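Local coordinates for exopolyphosphatase (Aquifex aeolicus, PDB 1T6C), which probably hydrolyses phosphoanhydride bonds in polyphosphate and guanosine pentaphosphate, as a Ppx/GppA phosphatase with an actin-like fold, at residues L239-I244 / T284-E289; R44-G49 / I63-Q68. All coordinates share one frame; numbering follows the deposited sequence.

Contact 1: residues L239-I244 / T284-E289; sequences LTYGQI and TLEIFE
E286 OE1 is held by two partners. It accepts a bond from a water whose O lies 2.6 Å away, and it forms a salt bridge with K283 in the preceding turn. The same water O is 2.9 Å from Y241 OH and lies in the plane of the ring, and so joins the two side chains. Y241 and E286 lie side by side, pointing the same way, with ring and carboxylate planes 81° apart. Y241 CE1 lies 4.0 Å from E286 CB. Y241 CG is anti to the backbone N (chi1 179°), and the ring then slides past L285 in the opposite direction. L285 CB meets the ring at its edge, 3.9 Å from Y241 CD1. L285 CD1 reaches the start of the helix and lies 3.8 Å from Y241 N. It also touches I244 CD1 at 3.8 Å, where the two side chains cross at about a right angle. I244 extends this apolar patch to I278 and L282. A capping box fixes the start of helix 241-251. Q243 N donates to T240 OG1 at 3.0 Å, and T240 N donates to Q243 OE1 at 2.9 Å on a lone pair. This helix start, just after edge strand 238-240, thus packs on the last turns of helix 274-288. The chemistry is split: apolar groups meet directly, while the Y241 hydroxyl and E286 carboxylate are joined through water.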
ATOM      1  N   LEU A 239      -3.589  -2.955 -17.123  1.00 13.55           N
ATOM      2  CA  LEU A 239      -5.040  -2.839 -17.077  1.00 13.51           C
ATOM      3  C   LEU A 239      -5.448  -1.572 -17.805  1.00 12.89           C
ATOM      4  O   LEU A 239      -4.941  -0.480 -17.508  1.00 12.92           O
ATOM      5  CB  LEU A 239      -5.534  -2.776 -15.632  1.00 13.55           C
ATOM      6  CG  LEU A 239      -5.435  -4.093 -14.846  1.00 12.69           C
ATOM      7  CD1 LEU A 239      -5.772  -3.853 -13.367  1.00 11.89           C
ATOM      8  CD2 LEU A 239      -6.310  -5.145 -15.400  1.00 13.54           C
ATOM      9  N   THR A 240      -6.380  -1.714 -18.745  1.00 14.24           N
ATOM     10  CA  THR A 240      -6.846  -0.562 -19.495  1.00 14.07           C
ATOM     11  C   THR A 240      -7.995   0.086 -18.781  1.00 13.80           C
ATOM     12  O   THR A 240      -8.648  -0.545 -17.964  1.00 13.59           O
ATOM     13  CB  THR A 240      -7.311  -0.956 -20.924  1.00 14.61           C
ATOM     14  OG1 THR A 240      -8.445  -1.803 -20.835  1.00 15.19           O
ATOM     15  CG2 THR A 240      -6.291  -1.781 -21.627  1.00 15.49           C
ATOM     16  N   TYR A 241      -8.315   1.313 -19.165  1.00 12.69           N
ATOM     17  CA  TYR A 241      -9.510   1.996 -18.688  1.00 13.72           C
ATOM     18  C   TYR A 241     -10.720   1.074 -18.921  1.00 13.36           C
ATOM     19  O   TYR A 241     -11.546   0.881 -18.032  1.00 12.83           O
ATOM     20  CB  TYR A 241      -9.690   3.344 -19.409  1.00 13.36           C
ATOM     21  CG  TYR A 241     -10.941   4.043 -18.943  1.00 14.23           C
ATOM     22  CD1 TYR A 241     -10.908   4.912 -17.872  1.00 14.15           C
ATOM     23  CD2 TYR A 241     -12.181   3.786 -19.553  1.00 12.93           C
ATOM     24  CE1 TYR A 241     -12.100   5.542 -17.416  1.00 16.57           C
ATOM     25  CE2 TYR A 241     -13.340   4.406 -19.115  1.00 15.67           C
ATOM     26  CZ  TYR A 241     -13.294   5.272 -18.042  1.00 17.63           C
ATOM     27  OH  TYR A 241     -14.465   5.852 -17.620  1.00 21.26           O
ATOM     28  N   GLY A 242     -10.863   0.551 -20.149  1.00 12.98           N
ATOM     29  CA  GLY A 242     -11.977  -0.335 -20.460  1.00 13.45           C
ATOM     30  C   GLY A 242     -12.112  -1.551 -19.556  1.00 13.14           C
ATOM     31  O   GLY A 242     -13.218  -1.920 -19.177  1.00 13.33           O
ATOM     32  N   GLN A 243     -10.985  -2.176 -19.226  1.00 13.03           N
ATOM     33  CA  GLN A 243     -10.982  -3.350 -18.348  1.00 13.35           C
ATOM     34  C   GLN A 243     -11.423  -2.954 -16.926  1.00 13.07           C
ATOM     35  O   GLN A 243     -12.255  -3.640 -16.298  1.00 14.15           O
ATOM     36  CB  GLN A 243      -9.607  -3.985 -18.295  1.00 13.25           C
ATOM     37  CG  GLN A 243      -9.266  -4.848 -19.529  1.00 15.61           C
ATOM     38  CD  GLN A 243      -7.774  -5.247 -19.598  1.00 17.86           C
ATOM     39  OE1 GLN A 243      -6.908  -4.460 -19.317  1.00 18.35           O
ATOM     40  NE2 GLN A 243      -7.494  -6.503 -19.948  1.00 21.96           N
ATOM     41  N   ILE A 244     -10.901  -1.824 -16.453  1.00 12.75           N
ATOM     42  CA  ILE A 244     -11.223  -1.356 -15.105  1.00 12.35           C
ATOM     43  C   ILE A 244     -12.683  -0.937 -15.063  1.00 11.96           C
ATOM     44  O   ILE A 244     -13.382  -1.223 -14.108  1.00 12.56           O
ATOM     45  CB  ILE A 244     -10.264  -0.237 -14.670  1.00 12.08           C
ATOM     46  CG1 ILE A 244      -8.822  -0.764 -14.608  1.00 11.98           C
ATOM     47  CG2 ILE A 244     -10.663   0.320 -13.293  1.00 12.06           C
ATOM     48  CD1 ILE A 244      -7.807   0.289 -14.305  1.00 13.89           C
ATOM     49  N   THR A 284      -8.898   8.053 -12.007  1.00 11.00           N
ATOM     50  CA  THR A 284      -7.520   8.494 -12.193  1.00 10.53           C
ATOM     51  C   THR A 284      -7.151   8.420 -13.683  1.00 10.30           C
ATOM     52  O   THR A 284      -6.613   9.371 -14.244  1.00 11.61           O
ATOM     53  CB  THR A 284      -6.555   7.625 -11.369  1.00 11.54           C
ATOM     54  OG1 THR A 284      -6.716   7.941  -9.970  1.00 12.45           O
ATOM     55  CG2 THR A 284      -5.116   7.938 -11.695  1.00 13.55           C
ATOM     56  N   LEU A 285      -7.421   7.289 -14.309  1.00 11.06           N
ATOM     57  CA  LEU A 285      -7.122   7.144 -15.739  1.00 10.53           C
ATOM     58  C   LEU A 285      -7.886   8.180 -16.589  1.00 12.22           C
ATOM     59  O   LEU A 285      -7.300   8.789 -17.500  1.00 13.05           O
ATOM     60  CB  LEU A 285      -7.410   5.735 -16.234  1.00 11.31           C
ATOM     61  CG  LEU A 285      -6.412   4.687 -15.750  1.00 11.79           C
ATOM     62  CD1 LEU A 285      -6.765   3.342 -16.344  1.00 14.68           C
ATOM     63  CD2 LEU A 285      -4.992   5.035 -16.098  1.00 14.22           C
ATOM     64  N   GLU A 286      -9.148   8.407 -16.267  1.00 12.62           N
ATOM     65  CA  GLU A 286      -9.944   9.414 -17.002  1.00 12.65           C
ATOM     66  C   GLU A 286      -9.332  10.812 -16.863  1.00 13.84           C
ATOM     67  O   GLU A 286      -9.124  11.554 -17.844  1.00 14.30           O
ATOM     68  CB  GLU A 286     -11.396   9.394 -16.512  1.00 12.82           C
ATOM     69  CG  GLU A 286     -12.289  10.383 -17.243  1.00 16.10           C
ATOM     70  CD  GLU A 286     -13.700  10.503 -16.709  1.00 21.50           C
ATOM     71  OE1 GLU A 286     -14.085   9.792 -15.779  1.00 21.46           O
ATOM     72  OE2 GLU A 286     -14.439  11.351 -17.253  1.00 27.50           O
ATOM     73  N   ILE A 287      -9.047  11.207 -15.641  1.00 13.24           N
ATOM     74  CA  ILE A 287      -8.549  12.550 -15.385  1.00 14.57           C
ATOM     75  C   ILE A 287      -7.177  12.774 -15.979  1.00 14.20           C
ATOM     76  O   ILE A 287      -6.908  13.842 -16.504  1.00 15.44           O
ATOM     77  CB  ILE A 287      -8.526  12.826 -13.870  1.00 16.32           C
ATOM     78  CG1 ILE A 287      -9.943  12.804 -13.306  1.00 18.58           C
ATOM     79  CG2 ILE A 287      -7.768  14.124 -13.550  1.00 18.60           C
ATOM     80  CD1 ILE A 287     -10.741  13.972 -13.622  1.00 24.00           C
ATOM     81  N   PHE A 288      -6.294  11.785 -15.882  1.00 14.05           N
ATOM     82  CA  PHE A 288      -4.956  11.908 -16.438  1.00 13.99           C
ATOM     83  C   PHE A 288      -4.932  11.698 -17.954  1.00 14.70           C
ATOM     84  O   PHE A 288      -3.889  11.800 -18.577  1.00 14.85           O
ATOM     85  CB  PHE A 288      -4.033  10.901 -15.780  1.00 14.00           C
ATOM     86  CG  PHE A 288      -3.495  11.344 -14.471  1.00 16.23           C
ATOM     87  CD1 PHE A 288      -4.293  11.320 -13.325  1.00 16.91           C
ATOM     88  CD2 PHE A 288      -2.193  11.793 -14.369  1.00 17.01           C
ATOM     89  CE1 PHE A 288      -3.777  11.726 -12.071  1.00 16.68           C
ATOM     90  CE2 PHE A 288      -1.685  12.181 -13.135  1.00 18.77           C
ATOM     91  CZ  PHE A 288      -2.479  12.146 -12.003  1.00 16.73           C
ATOM     92  N   GLU A 289      -6.078  11.343 -18.512  1.00 14.36           N
ATOM     93  CA  GLU A 289      -6.239  11.080 -19.940  1.00 15.09           C
ATOM     94  C   GLU A 289      -5.306   9.974 -20.433  1.00 15.48           C
ATOM     95  O   GLU A 289      -4.663  10.087 -21.475  1.00 15.81           O
ATOM     96  CB  GLU A 289      -6.106  12.385 -20.721  1.00 15.59           C
ATOM     97  CG  GLU A 289      -7.131  13.444 -20.346  1.00 17.61           C
ATOM     98  CD  GLU A 289      -6.897  14.715 -21.149  1.00 22.93           C
ATOM     99  OE1 GLU A 289      -7.177  14.685 -22.357  1.00 21.93           O
ATOM    100  OE2 GLU A 289      -6.405  15.719 -20.580  1.00 26.82           O
TER
HETATM  101  O   HOH W   1     -14.281   7.257 -15.136  1.00 19.74           O

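Contact 2: residues R44-G49 / I63-Q68; sequences RITSLG and IEETIQ
T46 and T66 meet at their hydroxyls, the two side chains crossing at about a right angle. T46 CB lies 3.3 Å from T66 OG1. T46 OG1 goes between the backbone N and the carbonyl carbon (chi1 68°) and forms a hydrogen bond of 2.8 Å with T66 OG1. The T66 hydroxyl is also bonded to R62 O, one turn back. The other branch, T46 CG2, packs 4.1 Å from E65 CG. E65 is extended, and its OE1 accepts a bond of 2.8 Å from a water that also donates to I45 O. R62 forms a salt bridge with E65 OE1 and bonds T46 O. L48 also packs against the T66 hydroxyl, with L48 CG 3.4 Å from T66 OG1 and L48 CD1 4.0 Å from T66 CG2. L48 CD2 reaches the backbone of I63, 4.0 Å from I63 N. An alanine at L48 would probably open a gap beside T66 and I63, with CG and both methyls gone. The end of strand 35-45 and the turn after it thus lie against helix 60-79. V24 of strand 23-32 touches both T46 and T66, and F102 of helix 99-109 packs on I63 and T66.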
ATOM      1  N   ARG A  44       1.858 -10.130  11.528  1.00 16.46           N
ATOM      2  CA  ARG A  44       1.072 -10.423  12.723  1.00 16.56           C
ATOM      3  C   ARG A  44       0.072  -9.290  12.897  1.00 17.24           C
ATOM      4  O   ARG A  44       0.437  -8.112  12.847  1.00 16.14           O
ATOM      5  CB  ARG A  44       1.965 -10.561  13.963  0.50 15.67           C
ATOM      6  CG  ARG A  44       2.651 -11.915  14.112  0.50 18.93           C
ATOM      7  CD  ARG A  44       3.963 -12.084  13.337  0.50 21.83           C
ATOM      8  NE  ARG A  44       4.323 -13.488  13.076  0.50 24.93           N
ATOM      9  CZ  ARG A  44       5.028 -14.265  13.903  0.50 28.19           C
ATOM     10  NH1 ARG A  44       5.460 -13.809  15.079  0.50 30.74           N
ATOM     11  NH2 ARG A  44       5.297 -15.519  13.563  0.50 28.41           N
ATOM     12  N   ILE A  45      -1.195  -9.633  13.165  1.00 17.78           N
ATOM     13  CA  ILE A  45      -2.204  -8.627  13.400  1.00 18.51           C
ATOM     14  C   ILE A  45      -2.126  -8.265  14.888  1.00 19.69           C
ATOM     15  O   ILE A  45      -2.274  -9.139  15.755  1.00 21.25           O
ATOM     16  CB  ILE A  45      -3.610  -9.147  12.992  1.00 18.94           C
ATOM     17  CG1 ILE A  45      -3.669  -9.424  11.478  1.00 21.51           C
ATOM     18  CG2 ILE A  45      -4.697  -8.148  13.440  1.00 21.06           C
ATOM     19  CD1 ILE A  45      -4.838 -10.337  11.017  1.00 24.09           C
ATOM     20  N   THR A  46      -1.814  -7.008  15.194  1.00 18.85           N
ATOM     21  CA  THR A  46      -1.831  -6.546  16.579  1.00 19.04           C
ATOM     22  C   THR A  46      -2.813  -5.414  16.869  1.00 19.10           C
ATOM     23  O   THR A  46      -2.929  -5.001  18.000  1.00 19.67           O
ATOM     24  CB  THR A  46      -0.428  -6.118  17.059  1.00 19.01           C
ATOM     25  OG1 THR A  46      -0.007  -4.932  16.377  1.00 18.97           O
ATOM     26  CG2 THR A  46       0.627  -7.196  16.764  1.00 18.88           C
ATOM     27  N   SER A  47      -3.475  -4.907  15.844  1.00 20.14           N
ATOM     28  CA  SER A  47      -4.535  -3.922  15.972  1.00 21.08           C
ATOM     29  C   SER A  47      -4.146  -2.747  16.853  1.00 22.25           C
ATOM     30  O   SER A  47      -4.878  -2.389  17.783  1.00 22.26           O
ATOM     31  CB  SER A  47      -5.823  -4.592  16.481  1.00 21.20           C
ATOM     32  OG  SER A  47      -6.128  -5.725  15.683  1.00 23.70           O
ATOM     33  N   LEU A  48      -3.004  -2.121  16.556  1.00 21.79           N
ATOM     34  CA  LEU A  48      -2.569  -0.952  17.330  1.00 23.05           C
ATOM     35  C   LEU A  48      -3.540   0.236  17.267  1.00 23.40           C
ATOM     36  O   LEU A  48      -3.547   1.076  18.157  1.00 24.52           O
ATOM     37  CB  LEU A  48      -1.185  -0.462  16.867  1.00 23.10           C
ATOM     38  CG  LEU A  48       0.035  -0.955  17.617  1.00 25.08           C
ATOM     39  CD1 LEU A  48       1.271  -0.369  16.913  1.00 25.35           C
ATOM     40  CD2 LEU A  48       0.082  -0.581  19.104  1.00 21.86           C
ATOM     41  N   GLY A  49      -4.319   0.331  16.209  1.00 24.11           N
ATOM     42  CA  GLY A  49      -5.294   1.396  16.068  1.00 26.17           C
ATOM     43  C   GLY A  49      -6.523   1.237  16.944  1.00 27.55           C
ATOM     44  O   GLY A  49      -7.404   2.105  16.925  1.00 28.73           O
ATOM     45  N   ILE A  63      -0.024  -2.465  22.641  1.00 18.83           N
ATOM     46  CA  ILE A  63       1.401  -2.132  22.747  1.00 19.03           C
ATOM     47  C   ILE A  63       2.196  -3.372  23.132  1.00 19.25           C
ATOM     48  O   ILE A  63       3.236  -3.655  22.571  1.00 17.53           O
ATOM     49  CB  ILE A  63       1.649  -1.002  23.792  1.00 19.26           C
ATOM     50  CG1 ILE A  63       1.261   0.346  23.207  1.00 19.03           C
ATOM     51  CG2 ILE A  63       3.089  -1.008  24.297  1.00 19.82           C
ATOM     52  CD1 ILE A  63       1.222   1.476  24.230  1.00 21.70           C
ATOM     53  N   GLU A  64       1.744  -4.099  24.149  1.00 18.95           N
ATOM     54  CA  GLU A  64       2.550  -5.201  24.662  1.00 19.62           C
ATOM     55  C   GLU A  64       2.656  -6.304  23.626  1.00 18.77           C
ATOM     56  O   GLU A  64       3.724  -6.887  23.458  1.00 18.94           O
ATOM     57  CB  GLU A  64       1.920  -5.764  25.936  1.00 20.52           C
ATOM     58  CG  GLU A  64       1.960  -4.800  27.098  1.00 24.89           C
ATOM     59  CD  GLU A  64       3.349  -4.593  27.670  1.00 27.82           C
ATOM     60  OE1 GLU A  64       4.304  -5.341  27.336  1.00 29.66           O
ATOM     61  OE2 GLU A  64       3.470  -3.690  28.517  1.00 31.87           O
ATOM     62  N   GLU A  65       1.562  -6.593  22.930  1.00 19.33           N
ATOM     63  CA  GLU A  65       1.612  -7.615  21.894  1.00 19.79           C
ATOM     64  C   GLU A  65       2.552  -7.163  20.772  1.00 19.33           C
ATOM     65  O   GLU A  65       3.313  -7.964  20.214  1.00 19.23           O
ATOM     66  CB  GLU A  65       0.239  -7.925  21.293  1.00 21.21           C
ATOM     67  CG  GLU A  65       0.322  -9.136  20.381  1.00 24.32           C
ATOM     68  CD  GLU A  65      -1.007  -9.604  19.817  1.00 29.40           C
ATOM     69  OE1 GLU A  65      -2.036  -9.052  20.203  1.00 32.70           O
ATOM     70  OE2 GLU A  65      -1.005 -10.538  18.979  1.00 31.74           O
ATOM     71  N   THR A  66       2.484  -5.879  20.438  1.00 17.75           N
ATOM     72  CA  THR A  66       3.311  -5.349  19.347  1.00 16.44           C
ATOM     73  C   THR A  66       4.794  -5.441  19.719  1.00 16.30           C
ATOM     74  O   THR A  66       5.603  -5.887  18.913  1.00 15.09           O
ATOM     75  CB  THR A  66       2.902  -3.923  19.002  1.00 15.83           C
ATOM     76  OG1 THR A  66       1.562  -3.889  18.501  1.00 16.07           O
ATOM     77  CG2 THR A  66       3.744  -3.367  17.841  1.00 14.85           C
ATOM     78  N   ILE A  67       5.132  -5.106  20.967  1.00 16.37           N
ATOM     79  CA  ILE A  67       6.503  -5.245  21.431  1.00 17.03           C
ATOM     80  C   ILE A  67       6.944  -6.717  21.342  1.00 16.64           C
ATOM     81  O   ILE A  67       8.051  -7.000  20.905  1.00 15.46           O
ATOM     82  CB  ILE A  67       6.678  -4.646  22.843  1.00 18.01           C
ATOM     83  CG1 ILE A  67       6.587  -3.122  22.759  1.00 18.48           C
ATOM     84  CG2 ILE A  67       8.005  -5.058  23.478  1.00 18.41           C
ATOM     85  CD1 ILE A  67       6.623  -2.436  24.062  1.00 20.94           C
ATOM     86  N   GLN A  68       6.094  -7.670  21.732  1.00 17.66           N
ATOM     87  CA  GLN A  68       6.494  -9.079  21.670  1.00 17.94           C
ATOM     88  C   GLN A  68       6.745  -9.532  20.228  1.00 16.19           C
ATOM     89  O   GLN A  68       7.704 -10.230  19.986  1.00 16.19           O
ATOM     90  CB  GLN A  68       5.468  -9.995  22.365  1.00 19.26           C
ATOM     91  CG  GLN A  68       5.919 -11.477  22.539  1.00 25.16           C
ATOM     92  CD  GLN A  68       7.428 -11.681  22.853  1.00 31.40           C
ATOM     93  OE1 GLN A  68       8.217 -12.146  21.987  1.00 34.25           O
ATOM     94  NE2 GLN A  68       7.825 -11.345  24.083  1.00 34.62           N
TER
HETATM   95  O   HOH W   2      -3.772  -9.548  18.074  1.00 50.14           O

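In the fold
From the N terminus, contact 2 comes first. It brings the end of strand 35-45 and the following turn back against helix 60-79, closing a short loop that holds helix 52-55. Contact 1 comes much later and closes a longer, largely helical excursion between strand 238-240 with helix 241-251 and the end of helix 274-288. The two are in series and neither nest nor cross. Each lies by an outermost strand of its own sheet: 35-45 in the five-stranded sheet, 238-240 in the six-stranded one. They are on opposite sides of the chain's centre, with centres about 38 Å apart. Both lie away from the calcium site.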